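Aspartate aminotransferase, mitochondrial (Trypanosoma brucei brucei, PDB 4W5K) probably catalyses, as a pyridoxal 5'-phosphate-dependent homodimer, the reversible transfer of the amino group of L-aspartate to 2-oxoglutarate. Local coordinates at residues Pro64-Ala69 with Leu276-Met281; Leu257-Ala262 with Ser272-Leu277; Tyr364-Thr369 with Ser388-Asn393; His335-Ile340 with Thr350-Glu355. The protein carries 1 engineered substitution. All coordinates share one frame; numbering follows the deposited sequence. Where two conformers were deposited one is given.

The four contacts form two clusters on opposite sides of the chain's centre, about 26 Å apart at their nearest atoms. Interactions 1 and 2 both use helix 264-282 and both reach the second subunit; neither has a hydrogen bond between its segments. Interaction 2 is fully buried against the main sheet and purely aliphatic, whereas interaction 1 is only partly buried and mainly aliphatic, with an arginine guanidinium beside the valine. Interactions 3 and 4, with centres about 11 Å apart, lie away from the ligand sites and touch where I391 meets W337 and M368 meets L352. A tyrosine-asparagine hydrogen bond joins the partly buried interaction 3, a histidine bond to a main-chain carbonyl the buried interaction 4.

Interaction 1: residues Pro64-Ala69 with Leu276-Met281; sequences PVTGIA and LLIRPM
V65 turns CG2 trans to its backbone N while CG1 sits between N and the carbonyl carbon (chi1 59°), and I278, with chi1 -67°, also has its CG2 trans to N. These settings bring the two CG2 methyls together: V65 CG2 lies 3.6 Å from I278 CG2, the side chains crossing at a slant. The contact packs a type I beta turn, P64 to G67, against the end part of helix 264-282 in a class I aminotransferase. Within the turn, G67 N donates to P64 O over 2.9 Å, and the CB of V65 points toward the helix.

I278 also touches the turn's main chain, its CG2 coming to 3.6 Å from V65 O. R279 adds a peripheral contact. Its chain bends at chi3 (-62°), the arginine and valine side chains cross at about a right angle, and R279 NH2 comes obliquely to 4.1 Å from V65 CG1. The helix is kinked just beyond, where P280 has no N-H to give, and there the second subunit bonds to R279 O through its N130. The side chain of V65 is about 9 Å from that of Y62, a cofactor-binding residue that in this family reaches the neighbouring subunit's cofactor. A looser approach is that of T66 CG2, 4.5 Å from I278 CD1.

Interaction 2: residues Leu257-Ala262 with Ser272-Leu277; sequences LHISTA and SQLALL
L257 and L274 mark the closest backbone approach, with CA atoms 9.6 Å apart, so strand 257-260 and helix segment 272-277 are separated by a full layer of side chains. L274 spans the distance from the helix, and its two methyls divide between two strand residues. L274 CD2 meets L257 CD2 at 3.7 Å, the chains crossing at a slant. L257 reaches this point because its CG is trans to the backbone N (chi1 169°). The other branch, L274 CD1, meets I259 CD1 at 4.2 Å, tip to tip; the isoleucine's chi2 of 96°, off the usual staggered values, sets where CD1 meets the leucine. L257 and I259 sit two residues apart, as expected for neighbours on one face of a strand.

The arrangement is the helix-on-sheet packing of the large domain of a fold type I pyridoxal phosphate enzyme: strand 255-260 belongs to the mixed central sheet, and the chain turns directly from it into helix 264-282. Helix 99-110 adds I106 and L110 beside L274. H258, between the two contact residues, points away, with ND1 hydrogen-bonded to OG of S94 and NE2 to OE1 of Q241. Toward the outermost strand of this chain's sheet, 92-97, the main chains of L257 and I259 are hydrogen-bonded to C95 and A93.

Interaction 3: residues Tyr364-Thr369 with Ser388-Asn393; sequences YHIYMT and SQAIHN
Y364, at the close of helix 354-364, turns one ring face to A390 of helix 384-395, and most of its side-chain atoms meet A390 or N393. Both helices belong to the small domain of the aminotransferase fold. Strand 366-367 follows helix 354-364 directly and pairs in parallel with strand 31-32, and the chain runs on through strand 373-375 to helix 384-395.

From the start, Y364 CB lies 4.1 Å from A390 CB. The next atom, Y364 CG, is trans to the carbonyl carbon (chi1 -67°), which sets the ring against the helix, and it is nearer to A390 CB at 3.6 Å. The alanine methyl stands over one face of the ring, displaced toward the rim. The geometry is that of a CH-pi contact: A390 CB is 3.8 Å from the Y364 ring centroid and 18° off the ring normal. Moving outward, the ring passes from alanine to N393, and Y364 CZ is 3.7 Å from N393 ND2. At the tip, N393 ND2 donates to Y364 OH over 2.8 Å at 163°, a nearly straight bond with the hydroxyl in the amide plane.

Q389, one helical turn earlier, acts as a second shell: its NE2 gives a hydrogen bond to N393 OD1 over 2.8 Å, which fixes the amide flip and leaves ND2 facing the phenol. A390 is also pressed from the strand, where I366 CD1 approaches A390 CB to 3.5 Å, tighter than ordinary van der Waals contact.

Interaction 4: residues His335-Ile340 with Thr350-Glu355; sequences HDWSHI and TGLTRE. With EDO (1,2-ethanediol), chain E.
T350 O is gripped by two donors. H339 NE2 gives it a hydrogen bond of 2.8 Å, with an N-H...O angle of 152°, arriving from above the carbonyl plane. Hydroxyl O1 of a bound 1,2-ethanediol donates to T350 O as well, also over 2.8 Å. H339 can reach across because its CG sits between the backbone N and the carbonyl carbon (chi1 53°), which aims the imidazole at the other segment.

Apolar contacts flank the bond. The diol lies over one face of the W337 indole, its C1 3.6 Å from W337 CH2, while L352 CD2 comes to the indole edge at 4.2 Å from the same CH2. I340 CD1 rests 4.1 Å from T350 CA.

Each segment contains a local side-chain turn. D336 OD2 accepts from S338 N in an Asx turn and from S338 OG, the latter at 2.7 Å along the syn lone pair. In the other segment, T350 OG1 accepts from L352 N over 3.0 Å in an ST turn, and is also hydrogen-bonded to O of G372. The contact thus joins the start of helix 338-342 to the loop between strand 347-349 and helix 354-364, in the small domain of the aminotransferase fold, next to helix 384-395.

K153 and the carbonyl of D336 also hold the diol, which probably came from the crystallisation liquor. The H339 bond requires a proton on NE2 and is the one direct hydrogen bond between the two segments; a water could occupy the diol's position in solution.

Interaction 1: residues Pro64-Ala69 with Leu276-Met281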
loop_
_atom_site.group_PDB
_atom_site.type_symbol
_atom_site.label_atom_id
_atom_site.label_comp_id
_atom_site.label_asym_id
_atom_site.label_seq_id
_atom_site.Cartn_x
_atom_site.Cartn_y
_atom_site.Cartn_z
ATOM N N PRO A 64 2.753 0.981 12.987
ATOM C CA PRO A 64 2.203 -0.341 13.297
ATOM C C PRO A 64 1.458 -0.931 12.116
ATOM O O PRO A 64 0.993 -0.212 11.235
ATOM C CB PRO A 64 1.241 -0.079 14.470
ATOM C CG PRO A 64 1.701 1.244 15.060
ATOM C CD PRO A 64 2.224 2.031 13.886
ATOM N N VAL A 65 1.334 -2.259 12.109
ATOM C CA VAL A 65 0.605 -2.931 11.030
ATOM C C VAL A 65 -0.796 -2.355 10.783
ATOM O O VAL A 65 -1.215 -2.196 9.634
ATOM C CB VAL A 65 0.474 -4.461 11.348
ATOM C CG1 VAL A 65 -0.265 -4.674 12.657
ATOM C CG2 VAL A 65 -0.238 -5.183 10.223
ATOM N N THR A 66 -1.487 -1.989 11.859
ATOM C CA THR A 66 -2.863 -1.466 11.751
ATOM C C THR A 66 -2.918 0.053 11.606
ATOM O O THR A 66 -4.000 0.641 11.528
ATOM C CB THR A 66 -3.681 -1.913 12.966
ATOM O OG1 THR A 66 -2.865 -1.760 14.137
ATOM C CG2 THR A 66 -4.013 -3.402 12.842
ATOM N N GLY A 67 -1.752 0.681 11.525
ATOM C CA GLY A 67 -1.663 2.104 11.218
ATOM C C GLY A 67 -1.254 2.940 12.401
ATOM O O GLY A 67 -1.161 2.440 13.543
ATOM N N ILE A 68 -0.960 4.216 12.138
ATOM C CA ILE A 68 -0.702 5.155 13.208
ATOM C C ILE A 68 -1.946 5.254 14.103
ATOM O O ILE A 68 -3.043 5.600 13.624
ATOM C CB ILE A 68 -0.331 6.560 12.655
ATOM C CG1 ILE A 68 0.938 6.457 11.785
ATOM C CG2 ILE A 68 -0.148 7.540 13.803
ATOM C CD1 ILE A 68 1.452 7.800 11.318
ATOM N N ALA A 69 -1.783 4.968 15.391
ATOM C CA ALA A 69 -2.921 4.815 16.302
ATOM C C ALA A 69 -3.769 6.084 16.413
ATOM O O ALA A 69 -5.006 6.008 16.437
ATOM C CB ALA A 69 -2.438 4.403 17.683
ATOM N N LEU A 276 -3.390 -10.052 10.312
ATOM C CA LEU A 276 -2.965 -11.216 9.525
ATOM C C LEU A 276 -3.217 -11.053 8.029
ATOM O O LEU A 276 -2.622 -11.771 7.225
ATOM C CB LEU A 276 -3.660 -12.496 10.024
ATOM C CG LEU A 276 -3.377 -12.769 11.490
ATOM C CD1 LEU A 276 -4.269 -13.916 11.960
ATOM C CD2 LEU A 276 -1.906 -13.114 11.711
ATOM N N LEU A 277 -4.098 -10.125 7.660
ATOM C CA LEU A 277 -4.345 -9.844 6.245
ATOM C C LEU A 277 -3.374 -8.799 5.707
ATOM O O LEU A 277 -2.896 -8.897 4.580
ATOM C CB LEU A 277 -5.776 -9.343 6.022
ATOM C CG LEU A 277 -6.879 -10.403 6.200
ATOM C CD1 LEU A 277 -8.261 -9.760 6.223
ATOM C CD2 LEU A 277 -6.781 -11.430 5.069
ATOM N N ILE A 278 -3.119 -7.788 6.520
ATOM C CA ILE A 278 -2.239 -6.676 6.128
ATOM C C ILE A 278 -0.773 -7.119 5.991
ATOM O O ILE A 278 -0.119 -6.804 5.006
ATOM C CB ILE A 278 -2.314 -5.542 7.141
ATOM C CG1 ILE A 278 -3.709 -4.887 7.112
ATOM C CG2 ILE A 278 -1.215 -4.469 6.859
ATOM C CD1 ILE A 278 -4.059 -4.231 8.426
ATOM N N ARG A 279 -0.264 -7.827 6.995
ATOM C CA ARG A 279 1.164 -8.104 7.032
ATOM C C ARG A 279 1.684 -8.828 5.769
ATOM O O ARG A 279 2.689 -8.394 5.195
ATOM C CB ARG A 279 1.518 -8.897 8.290
ATOM C CG ARG A 279 2.995 -9.068 8.460
ATOM C CD ARG A 279 3.355 -9.696 9.805
ATOM N NE ARG A 279 2.930 -8.869 10.938
ATOM C CZ ARG A 279 1.878 -9.139 11.709
ATOM N NH1 ARG A 279 1.142 -10.223 11.476
ATOM N NH2 ARG A 279 1.564 -8.338 12.722
ATOM N N PRO A 280 0.984 -9.889 5.296
ATOM C CA PRO A 280 1.463 -10.551 4.074
ATOM C C PRO A 280 0.997 -9.891 2.769
ATOM O O PRO A 280 1.260 -10.440 1.703
ATOM C CB PRO A 280 0.880 -11.964 4.206
ATOM C CG PRO A 280 -0.442 -11.712 4.884
ATOM C CD PRO A 280 -0.122 -10.654 5.921
ATOM N N MET A 281 0.364 -8.724 2.844
ATOM C CA MET A 281 0.048 -7.969 1.633
ATOM C C MET A 281 1.038 -6.796 1.421
ATOM O O MET A 281 1.574 -6.643 0.329
ATOM C CB MET A 281 -1.375 -7.437 1.676
ATOM C CG MET A 281 -1.836 -6.981 0.315
ATOM S SD MET A 281 -3.538 -6.360 0.323
ATOM C CE MET A 281 -4.404 -7.905 0.639
#

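Interaction 2: residues Leu257-Ala262 with Ser272-Leu277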
loop_
_atom_site.group_PDB
_atom_site.type_symbol
_atom_site.label_atom_id
_atom_site.label_comp_id
_atom_site.label_asym_id
_atom_site.label_seq_id
_atom_site.Cartn_x
_atom_site.Cartn_y
_atom_site.Cartn_z
ATOM N N LEU A 257 -10.504 1.525 7.517
ATOM C CA LEU A 257 -11.520 0.487 7.488
ATOM C C LEU A 257 -12.104 0.330 8.881
ATOM O O LEU A 257 -11.360 0.323 9.856
ATOM C CB LEU A 257 -10.899 -0.825 7.001
ATOM C CG LEU A 257 -11.751 -2.086 7.140
ATOM C CD1 LEU A 257 -12.990 -1.986 6.250
ATOM C CD2 LEU A 257 -10.917 -3.263 6.711
ATOM N N HIS A 258 -13.432 0.174 8.985
ATOM C CA HIS A 258 -14.104 0.043 10.280
ATOM C C HIS A 258 -15.087 -1.107 10.191
ATOM O O HIS A 258 -15.830 -1.170 9.208
ATOM C CB HIS A 258 -14.873 1.327 10.647
ATOM C CG HIS A 258 -14.049 2.570 10.533
ATOM N ND1 HIS A 258 -13.087 2.921 11.460
ATOM C CD2 HIS A 258 -14.062 3.558 9.604
ATOM C CE1 HIS A 258 -12.540 4.073 11.101
ATOM N NE2 HIS A 258 -13.112 4.477 9.974
ATOM N N ILE A 259 -15.069 -2.009 11.168
ATOM C CA ILE A 259 -16.095 -3.045 11.277
ATOM C C ILE A 259 -16.716 -3.029 12.668
ATOM O O ILE A 259 -16.045 -3.269 13.667
ATOM C CB ILE A 259 -15.555 -4.485 11.011
ATOM C CG1 ILE A 259 -14.762 -4.559 9.690
ATOM C CG2 ILE A 259 -16.725 -5.504 11.081
ATOM C CD1 ILE A 259 -13.240 -4.416 9.900
ATOM N N SER A 260 -18.014 -2.783 12.745
ATOM C CA SER A 260 -18.679 -2.855 14.043
ATOM C C SER A 260 -19.006 -4.293 14.406
ATOM O O SER A 260 -19.204 -5.137 13.538
ATOM C CB SER A 260 -19.956 -2.021 14.065
ATOM O OG SER A 260 -20.941 -2.558 13.197
ATOM N N THR A 261 -19.013 -4.558 15.706
ATOM C CA THR A 261 -19.251 -5.886 16.249
ATOM C C THR A 261 -20.084 -5.789 17.512
ATOM O O THR A 261 -20.426 -4.701 17.969
ATOM C CB THR A 261 -17.927 -6.618 16.588
ATOM O OG1 THR A 261 -17.325 -6.013 17.737
ATOM C CG2 THR A 261 -16.977 -6.591 15.417
ATOM N N ALA A 262 -20.411 -6.928 18.101
ATOM C CA ALA A 262 -21.232 -6.908 19.300
ATOM C C ALA A 262 -20.493 -6.478 20.573
ATOM O O ALA A 262 -21.134 -6.163 21.574
ATOM C CB ALA A 262 -21.857 -8.281 19.524
ATOM N N SER A 272 -7.041 -8.363 15.248
ATOM C CA SER A 272 -5.958 -9.328 15.073
ATOM C C SER A 272 -6.017 -9.979 13.705
ATOM O O SER A 272 -4.981 -10.271 13.090
ATOM C CB SER A 272 -6.021 -10.408 16.155
ATOM O OG SER A 272 -5.836 -9.824 17.428
ATOM N N GLN A 273 -7.228 -10.252 13.236
ATOM C CA GLN A 273 -7.378 -10.877 11.929
ATOM C C GLN A 273 -7.048 -9.893 10.816
ATOM O O GLN A 273 -6.559 -10.297 9.760
ATOM C CB GLN A 273 -8.794 -11.444 11.754
ATOM C CG GLN A 273 -9.058 -12.698 12.582
ATOM C CD GLN A 273 -8.182 -13.884 12.186
ATOM O OE1 GLN A 273 -8.081 -14.252 11.002
ATOM N NE2 GLN A 273 -7.540 -14.490 13.185
ATOM N N LEU A 274 -7.312 -8.597 11.041
ATOM C CA LEU A 274 -6.907 -7.552 10.097
ATOM C C LEU A 274 -5.393 -7.559 9.956
ATOM O O LEU A 274 -4.861 -7.515 8.849
ATOM C CB LEU A 274 -7.377 -6.149 10.539
ATOM C CG LEU A 274 -8.868 -5.864 10.402
ATOM C CD1 LEU A 274 -9.262 -4.580 11.123
ATOM C CD2 LEU A 274 -9.224 -5.768 8.922
ATOM N N ALA A 275 -4.694 -7.641 11.085
ATOM C CA ALA A 275 -3.243 -7.692 11.034
ATOM C C ALA A 275 -2.745 -8.882 10.191
ATOM O O ALA A 275 -1.784 -8.736 9.440
ATOM C CB ALA A 275 -2.660 -7.760 12.447
ATOM N N LEU A 276 -3.390 -10.052 10.312
ATOM C CA LEU A 276 -2.965 -11.216 9.525
ATOM C C LEU A 276 -3.217 -11.053 8.029
ATOM O O LEU A 276 -2.622 -11.771 7.225
ATOM C CB LEU A 276 -3.660 -12.496 10.024
ATOM C CG LEU A 276 -3.377 -12.769 11.490
ATOM C CD1 LEU A 276 -4.269 -13.916 11.960
ATOM C CD2 LEU A 276 -1.906 -13.114 11.711
ATOM N N LEU A 277 -4.098 -10.125 7.660
ATOM C CA LEU A 277 -4.345 -9.844 6.245
ATOM C C LEU A 277 -3.374 -8.799 5.707
ATOM O O LEU A 277 -2.896 -8.897 4.580
ATOM C CB LEU A 277 -5.776 -9.343 6.022
ATOM C CG LEU A 277 -6.879 -10.403 6.200
ATOM C CD1 LEU A 277 -8.261 -9.760 6.223
ATOM C CD2 LEU A 277 -6.781 -11.430 5.069
#

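Interaction 3: residues Tyr364-Thr369 with Ser388-Asn393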
loop_
_atom_site.group_PDB
_atom_site.type_symbol
_atom_site.label_atom_id
_atom_site.label_comp_id
_atom_site.label_asym_id
_atom_site.label_seq_id
_atom_site.Cartn_x
_atom_site.Cartn_y
_atom_site.Cartn_z
ATOM N N TYR A 364 -15.550 18.446 -31.161
ATOM C CA TYR A 364 -15.287 19.521 -30.200
ATOM C C TYR A 364 -14.085 19.263 -29.302
ATOM O O TYR A 364 -13.693 20.135 -28.522
ATOM C CB TYR A 364 -16.529 19.770 -29.333
ATOM C CG TYR A 364 -17.676 20.344 -30.129
ATOM C CD1 TYR A 364 -17.741 21.709 -30.406
ATOM C CD2 TYR A 364 -18.683 19.523 -30.633
ATOM C CE1 TYR A 364 -18.792 22.245 -31.153
ATOM C CE2 TYR A 364 -19.731 20.052 -31.388
ATOM C CZ TYR A 364 -19.776 21.414 -31.642
ATOM O OH TYR A 364 -20.807 21.951 -32.384
ATOM N N HIS A 365 -13.513 18.066 -29.414
ATOM C CA HIS A 365 -12.334 17.683 -28.630
ATOM C C HIS A 365 -12.617 17.773 -27.131
ATOM O O HIS A 365 -11.746 18.120 -26.325
ATOM C CB HIS A 365 -11.135 18.545 -29.027
ATOM C CG HIS A 365 -10.833 18.496 -30.491
ATOM N ND1 HIS A 365 -9.916 17.620 -31.031
ATOM C CD2 HIS A 365 -11.355 19.186 -31.534
ATOM C CE1 HIS A 365 -9.870 17.786 -32.340
ATOM N NE2 HIS A 365 -10.733 18.731 -32.670
ATOM N N ILE A 366 -13.857 17.456 -26.779
ATOM C CA ILE A 366 -14.266 17.281 -25.392
ATOM C C ILE A 366 -14.258 15.788 -25.077
ATOM O O ILE A 366 -14.933 15.000 -25.747
ATOM C CB ILE A 366 -15.660 17.894 -25.139
ATOM C CG1 ILE A 366 -15.625 19.404 -25.400
ATOM C CG2 ILE A 366 -16.146 17.586 -23.721
ATOM C CD1 ILE A 366 -17.015 20.047 -25.453
ATOM N N TYR A 367 -13.472 15.400 -24.073
ATOM C CA TYR A 367 -13.260 13.991 -23.768
ATOM C C TYR A 367 -14.010 13.530 -22.526
ATOM O O TYR A 367 -13.790 14.047 -21.432
ATOM C CB TYR A 367 -11.760 13.712 -23.592
ATOM C CG TYR A 367 -10.972 13.744 -24.884
ATOM C CD1 TYR A 367 -10.724 14.942 -25.542
ATOM C CD2 TYR A 367 -10.473 12.572 -25.441
ATOM C CE1 TYR A 367 -10.002 14.970 -26.727
ATOM C CE2 TYR A 367 -9.761 12.590 -26.624
ATOM C CZ TYR A 367 -9.526 13.790 -27.263
ATOM O OH TYR A 367 -8.806 13.805 -28.438
ATOM N N MET A 368 -14.895 12.555 -22.708
ATOM C CA MET A 368 -15.560 11.885 -21.594
ATOM C C MET A 368 -15.749 10.430 -22.002
ATOM O O MET A 368 -15.646 10.104 -23.189
ATOM C CB MET A 368 -16.894 12.560 -21.243
ATOM C CG MET A 368 -18.023 12.300 -22.205
ATOM S SD MET A 368 -19.542 13.190 -21.731
ATOM C CE MET A 368 -19.006 14.879 -21.875
ATOM N N THR A 369 -15.990 9.554 -21.034
ATOM C CA THR A 369 -16.122 8.133 -21.335
ATOM C C THR A 369 -17.458 7.869 -22.037
ATOM O O THR A 369 -18.412 8.645 -21.905
ATOM C CB THR A 369 -15.993 7.256 -20.064
ATOM O OG1 THR A 369 -16.699 7.861 -18.980
ATOM C CG2 THR A 369 -14.525 7.104 -19.666
ATOM N N SER A 388 -21.040 23.778 -22.818
ATOM C CA SER A 388 -22.501 23.875 -22.929
ATOM C C SER A 388 -22.941 23.999 -24.384
ATOM O O SER A 388 -23.898 23.341 -24.800
ATOM C CB SER A 388 -23.040 25.064 -22.131
ATOM O OG SER A 388 -22.672 24.962 -20.766
ATOM N N GLN A 389 -22.246 24.834 -25.158
ATOM C CA GLN A 389 -22.631 25.038 -26.557
ATOM C C GLN A 389 -22.455 23.734 -27.311
ATOM O O GLN A 389 -23.310 23.348 -28.105
ATOM C CB GLN A 389 -21.802 26.145 -27.224
ATOM C CG GLN A 389 -22.220 26.437 -28.672
ATOM C CD GLN A 389 -23.611 27.054 -28.783
ATOM O OE1 GLN A 389 -23.868 28.132 -28.244
ATOM N NE2 GLN A 389 -24.518 26.365 -29.477
ATOM N N ALA A 390 -21.346 23.051 -27.035
ATOM C CA ALA A 390 -21.062 21.770 -27.673
ATOM C C ALA A 390 -22.130 20.719 -27.331
ATOM O O ALA A 390 -22.618 20.018 -28.210
ATOM C CB ALA A 390 -19.676 21.277 -27.273
ATOM N N ILE A 391 -22.489 20.606 -26.055
ATOM C CA ILE A 391 -23.502 19.635 -25.646
ATOM C C ILE A 391 -24.869 19.975 -26.262
ATOM O O ILE A 391 -25.594 19.090 -26.728
ATOM C CB ILE A 391 -23.606 19.554 -24.112
ATOM C CG1 ILE A 391 -22.325 18.894 -23.563
ATOM C CG2 ILE A 391 -24.864 18.801 -23.692
ATOM C CD1 ILE A 391 -22.213 18.862 -22.030
ATOM N N HIS A 392 -25.205 21.256 -26.304
ATOM C CA HIS A 392 -26.432 21.661 -27.006
ATOM C C HIS A 392 -26.375 21.279 -28.488
ATOM O O HIS A 392 -27.324 20.711 -29.024
ATOM C CB HIS A 392 -26.681 23.155 -26.864
ATOM C CG HIS A 392 -27.798 23.659 -27.735
ATOM N ND1 HIS A 392 -29.087 23.177 -27.643
ATOM C CD2 HIS A 392 -27.814 24.586 -28.723
ATOM C CE1 HIS A 392 -29.854 23.800 -28.524
ATOM N NE2 HIS A 392 -29.105 24.657 -29.196
ATOM N N ASN A 393 -25.255 21.560 -29.147
ATOM C CA ASN A 393 -25.129 21.252 -30.571
ATOM C C ASN A 393 -25.265 19.765 -30.905
ATOM O O ASN A 393 -25.843 19.415 -31.928
ATOM C CB ASN A 393 -23.794 21.779 -31.109
ATOM C CG ASN A 393 -23.765 23.288 -31.181
ATOM O OD1 ASN A 393 -24.765 23.953 -30.890
ATOM N ND2 ASN A 393 -22.625 23.841 -31.545
#

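Interaction 4: residues His335-Ile340 with Thr350-Glu355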
loop_
_atom_site.group_PDB
_atom_site.type_symbol
_atom_site.label_atom_id
_atom_site.label_comp_id
_atom_site.label_asym_id
_atom_site.label_seq_id
_atom_site.Cartn_x
_atom_site.Cartn_y
_atom_site.Cartn_z
ATOM N N HIS A 335 -34.071 20.411 -24.045
ATOM C CA HIS A 335 -34.071 19.175 -23.270
ATOM C C HIS A 335 -33.951 19.462 -21.787
ATOM O O HIS A 335 -33.550 20.550 -21.379
ATOM C CB HIS A 335 -32.926 18.248 -23.725
ATOM C CG HIS A 335 -33.018 17.885 -25.174
ATOM N ND1 HIS A 335 -34.196 17.477 -25.759
ATOM C CD2 HIS A 335 -32.100 17.934 -26.170
ATOM C CE1 HIS A 335 -33.994 17.257 -27.047
ATOM N NE2 HIS A 335 -32.730 17.526 -27.321
ATOM N N ASP A 336 -34.296 18.475 -20.974
ATOM C CA ASP A 336 -34.254 18.670 -19.532
ATOM C C ASP A 336 -32.887 18.281 -18.985
ATOM O O ASP A 336 -32.422 17.146 -19.199
ATOM C CB ASP A 336 -35.325 17.860 -18.825
ATOM C CG ASP A 336 -35.471 18.284 -17.375
ATOM O OD1 ASP A 336 -36.307 19.185 -17.104
ATOM O OD2 ASP A 336 -34.708 17.790 -16.532
ATOM N N TRP A 337 -32.243 19.201 -18.262
ATOM C CA TRP A 337 -30.928 18.906 -17.689
ATOM C C TRP A 337 -30.938 18.976 -16.163
ATOM O O TRP A 337 -29.883 19.053 -15.531
ATOM C CB TRP A 337 -29.864 19.859 -18.263
ATOM C CG TRP A 337 -29.733 19.738 -19.735
ATOM C CD1 TRP A 337 -30.324 20.529 -20.697
ATOM C CD2 TRP A 337 -28.989 18.744 -20.437
ATOM N NE1 TRP A 337 -29.973 20.083 -21.945
ATOM C CE2 TRP A 337 -29.158 18.987 -21.813
ATOM C CE3 TRP A 337 -28.178 17.671 -20.031
ATOM C CZ2 TRP A 337 -28.542 18.199 -22.791
ATOM C CZ3 TRP A 337 -27.576 16.887 -21.004
ATOM C CH2 TRP A 337 -27.761 17.152 -22.362
ATOM N N SER A 338 -32.123 18.905 -15.559
ATOM C CA SER A 338 -32.199 19.058 -14.109
ATOM C C SER A 338 -31.440 17.981 -13.333
ATOM O O SER A 338 -31.058 18.211 -12.188
ATOM C CB SER A 338 -33.663 19.079 -13.644
ATOM O OG SER A 338 -34.317 17.834 -13.881
ATOM N N HIS A 339 -31.226 16.816 -13.942
ATOM C CA HIS A 339 -30.436 15.772 -13.276
ATOM C C HIS A 339 -29.028 16.244 -12.955
ATOM O O HIS A 339 -28.429 15.796 -11.952
ATOM C CB HIS A 339 -30.361 14.492 -14.128
ATOM C CG HIS A 339 -29.899 14.711 -15.533
ATOM N ND1 HIS A 339 -30.675 15.343 -16.486
ATOM C CD2 HIS A 339 -28.751 14.351 -16.156
ATOM C CE1 HIS A 339 -30.017 15.371 -17.633
ATOM N NE2 HIS A 339 -28.846 14.776 -17.458
ATOM N N ILE A 340 -28.494 17.150 -13.780
ATOM C CA ILE A 340 -27.119 17.640 -13.546
ATOM C C ILE A 340 -27.007 18.391 -12.200
ATOM O O ILE A 340 -25.956 18.344 -11.542
ATOM C CB ILE A 340 -26.640 18.559 -14.707
ATOM C CG1 ILE A 340 -26.663 17.806 -16.041
ATOM C CG2 ILE A 340 -25.230 19.128 -14.437
ATOM C CD1 ILE A 340 -25.672 16.648 -16.123
ATOM N N THR A 350 -24.504 12.147 -17.606
ATOM C CA THR A 350 -25.113 13.225 -18.376
ATOM C C THR A 350 -26.354 12.788 -19.150
ATOM O O THR A 350 -27.208 13.606 -19.443
ATOM C CB THR A 350 -24.123 13.825 -19.393
ATOM O OG1 THR A 350 -23.757 12.831 -20.367
ATOM C CG2 THR A 350 -22.853 14.363 -18.696
ATOM N N GLY A 351 -26.416 11.512 -19.520
ATOM C CA GLY A 351 -27.444 10.999 -20.398
ATOM C C GLY A 351 -27.096 11.174 -21.859
ATOM O O GLY A 351 -27.907 10.892 -22.735
ATOM N N LEU A 352 -25.886 11.651 -22.147
ATOM C CA LEU A 352 -25.449 11.721 -23.534
ATOM C C LEU A 352 -25.310 10.298 -24.059
ATOM O O LEU A 352 -24.854 9.404 -23.342
ATOM C CB LEU A 352 -24.137 12.499 -23.662
ATOM C CG LEU A 352 -24.214 13.993 -23.319
ATOM C CD1 LEU A 352 -22.837 14.608 -23.135
ATOM C CD2 LEU A 352 -24.961 14.746 -24.388
ATOM N N THR A 353 -25.737 10.071 -25.295
ATOM C CA THR A 353 -25.624 8.743 -25.891
ATOM C C THR A 353 -24.197 8.500 -26.374
ATOM O O THR A 353 -23.408 9.441 -26.498
ATOM C CB THR A 353 -26.588 8.568 -27.078
ATOM O OG1 THR A 353 -26.139 9.381 -28.162
ATOM C CG2 THR A 353 -28.001 8.999 -26.698
ATOM N N ARG A 354 -23.877 7.244 -26.676
ATOM C CA ARG A 354 -22.547 6.886 -27.173
ATOM C C ARG A 354 -22.201 7.710 -28.413
ATOM O O ARG A 354 -21.117 8.287 -28.491
ATOM C CB ARG A 354 -22.462 5.388 -27.480
ATOM N N GLU A 355 -23.136 7.788 -29.360
ATOM C CA GLU A 355 -22.973 8.631 -30.545
ATOM C C GLU A 355 -22.632 10.080 -30.179
ATOM O O GLU A 355 -21.727 10.676 -30.771
ATOM C CB GLU A 355 -24.245 8.604 -31.414
HETATM C C1 EDO E . -29.994 14.355 -21.906
HETATM O O1 EDO E . -29.746 13.689 -20.666
HETATM C C2 EDO E . -30.984 15.483 -21.644
HETATM O O2 EDO E . -32.142 14.942 -20.979
#